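Sialyltransferase 0160 (Photobacterium damselae, PDB 4R84) probably transfers sialic acid from its CMP-activated donor onto galactose-bearing acceptor glycans, as a glycosyltransferase of the GT-B structural group. Local coordinates at residues V485-M488 against L489-I493. Sequence-based numbering, arbitrary orientation.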
ATOM      1  N   VAL A 485      -4.266  18.321 -15.725  1.00 22.18           N
ATOM      2  CA  VAL A 485      -3.266  18.405 -16.786  1.00 23.34           C
ATOM      3  C   VAL A 485      -2.069  19.247 -16.341  1.00 18.14           C
ATOM      4  O   VAL A 485      -0.917  18.890 -16.604  1.00 21.91           O
ATOM      5  CB  VAL A 485      -3.879  18.964 -18.077  1.00 23.46           C
ATOM      6  CG1 VAL A 485      -2.802  19.225 -19.124  1.00 25.42           C
ATOM      7  CG2 VAL A 485      -4.918  17.987 -18.610  1.00 22.49           C
ATOM      8  N   GLN A 486      -2.332  20.342 -15.633  1.00 19.16           N
ATOM      9  CA  GLN A 486      -1.240  21.189 -15.148  1.00 20.71           C
ATOM     10  C   GLN A 486      -0.282  20.391 -14.265  1.00 20.59           C
ATOM     11  O   GLN A 486       0.941  20.557 -14.355  1.00 23.06           O
ATOM     12  CB  GLN A 486      -1.790  22.405 -14.391  1.00 21.46           C
ATOM     13  CG  GLN A 486      -2.421  23.473 -15.313  1.00 26.07           C
ATOM     14  CD  GLN A 486      -1.449  23.996 -16.346  1.00 29.52           C
ATOM     15  OE1 GLN A 486      -0.382  24.504 -16.005  1.00 34.72           O
ATOM     16  NE2 GLN A 486      -1.808  23.874 -17.619  1.00 31.12           N
ATOM     17  N   VAL A 487      -0.833  19.508 -13.435  1.00 24.82           N
ATOM     18  CA  VAL A 487       0.003  18.646 -12.599  1.00 23.15           C
ATOM     19  C   VAL A 487       0.804  17.650 -13.427  1.00 21.39           C
ATOM     20  O   VAL A 487       2.011  17.499 -13.226  1.00 23.31           O
ATOM     21  CB  VAL A 487      -0.846  17.882 -11.563  1.00 24.82           C
ATOM     22  CG1 VAL A 487      -0.038  16.762 -10.904  1.00 27.19           C
ATOM     23  CG2 VAL A 487      -1.408  18.851 -10.549  1.00 27.99           C
ATOM     24  N   MET A 488       0.156  17.010 -14.396  1.00 20.33           N
ATOM     25  CA  MET A 488       0.836  16.036 -15.232  1.00 23.92           C
ATOM     26  C   MET A 488       1.934  16.686 -16.073  1.00 21.18           C
ATOM     27  O   MET A 488       2.988  16.081 -16.293  1.00 24.52           O
ATOM     28  CB  MET A 488      -0.168  15.333 -16.142  1.00 24.87           C
ATOM     29  CG  MET A 488      -1.279  14.657 -15.384  1.00 27.98           C
ATOM     30  SD  MET A 488      -2.335  13.699 -16.485  1.00 33.55           S
ATOM     31  CE  MET A 488      -1.266  12.333 -16.820  1.00 28.68           C
ATOM     32  N   LEU A 489       1.696  17.911 -16.539  1.00 23.95           N
ATOM     33  CA  LEU A 489       2.724  18.652 -17.267  1.00 18.94           C
ATOM     34  C   LEU A 489       3.934  18.946 -16.380  1.00 23.42           C
ATOM     35  O   LEU A 489       5.067  18.731 -16.792  1.00 26.07           O
ATOM     36  CB  LEU A 489       2.146  19.950 -17.843  1.00 24.34           C
ATOM     37  CG  LEU A 489       1.166  19.809 -19.021  1.00 24.40           C
ATOM     38  CD1 LEU A 489       0.461  21.124 -19.307  1.00 26.10           C
ATOM     39  CD2 LEU A 489       1.854  19.310 -20.285  1.00 23.86           C
ATOM     40  N   THR A 490       3.690  19.437 -15.167  1.00 22.92           N
ATOM     41  CA  THR A 490       4.758  19.744 -14.201  1.00 29.01           C
ATOM     42  C   THR A 490       5.581  18.500 -13.849  1.00 27.10           C
ATOM     43  O   THR A 490       6.806  18.567 -13.666  1.00 29.84           O
ATOM     44  CB  THR A 490       4.172  20.360 -12.912  1.00 27.19           C
ATOM     45  OG1 THR A 490       3.551  21.610 -13.233  1.00 32.59           O
ATOM     46  CG2 THR A 490       5.251  20.605 -11.860  1.00 27.56           C
ATOM     47  N   LEU A 491       4.892  17.372 -13.743  1.00 25.85           N
ATOM     48  CA  LEU A 491       5.522  16.092 -13.433  1.00 27.15           C
ATOM     49  C   LEU A 491       6.164  15.429 -14.654  1.00 27.81           C
ATOM     50  O   LEU A 491       6.831  14.412 -14.527  1.00 31.25           O
ATOM     51  CB  LEU A 491       4.495  15.145 -12.803  1.00 27.63           C
ATOM     52  CG  LEU A 491       4.080  15.459 -11.366  1.00 32.47           C
ATOM     53  CD1 LEU A 491       2.913  14.558 -10.952  1.00 32.38           C
ATOM     54  CD2 LEU A 491       5.261  15.289 -10.425  1.00 34.01           C
ATOM     55  N   GLY A 492       5.949  15.980 -15.848  1.00 23.81           N
ATOM     56  CA  GLY A 492       6.572  15.416 -17.033  1.00 29.40           C
ATOM     57  C   GLY A 492       5.927  14.132 -17.529  1.00 20.88           C
ATOM     58  O   GLY A 492       6.502  13.399 -18.341  1.00 30.61           O
ATOM     59  N   ILE A 493       4.705  13.879 -17.085  1.00 21.75           N
ATOM     60  CA  ILE A 493       4.010  12.673 -17.495  1.00 24.81           C
ATOM     61  C   ILE A 493       3.609  12.818 -18.942  1.00 26.22           C
ATOM     62  O   ILE A 493       3.733  11.887 -19.735  1.00 25.56           O
ATOM     63  CB  ILE A 493       2.770  12.409 -16.634  1.00 31.75           C
ATOM     64  CG1 ILE A 493       3.196  12.216 -15.176  1.00 30.39           C
ATOM     65  CG2 ILE A 493       2.007  11.194 -17.162  1.00 23.56           C
ATOM     66  CD1 ILE A 493       2.037  12.101 -14.208  1.00 27.77           C
TER
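A Schellman motif ends helix 483-490, and Met488 and Ile493 meet across it. The evidence is the positive phi of Gly492 (76°) together with two bonds back into the last turn: Ile493 N to Met488 O at 2.9 Å, reaching five residues back, and Gly492 N to Leu489 O at 3.0 Å. Just beyond the first of these the two side chains come together: Met488 CE approaches Ile493 CG2 to 3.5 Å, tighter than ordinary van der Waals contact. The side chains cross obliquely, and the bend at the last Met488 torsion (chi3 74°) swings the methyl toward the isoleucine branch. Such an apolar pair bracketing the glycine turn is the hydrophobic interaction often found with Schellman motifs. Upstream, regular helical bonding persists, with Leu489 N meeting Val485 O at 2.8 Å and Leu491 N meeting Val487 O at 2.9 Å. In each of two i to i+4 pairs the side chains lie alongside one another, pointing the same way: Val485 CG1 touches Leu489 CD1 at 3.8 Å, and Val487 CG1 touches Leu491 CD1 at 3.7 Å. Each valine has CG1 anti to its own nitrogen (chi1 167° in Val487), which sends that methyl forward to the leucine. Gln486 NE2 also lies against Leu489 CD1, while its hydrogen bond goes to Leu480 O. Tyr299 and helix 237-246 cover the Val487 face, whereas Met488 packs on Phe455 and Ile465, its side chain about 10 Å from the bound CMP-3-fluoro-sialic acid.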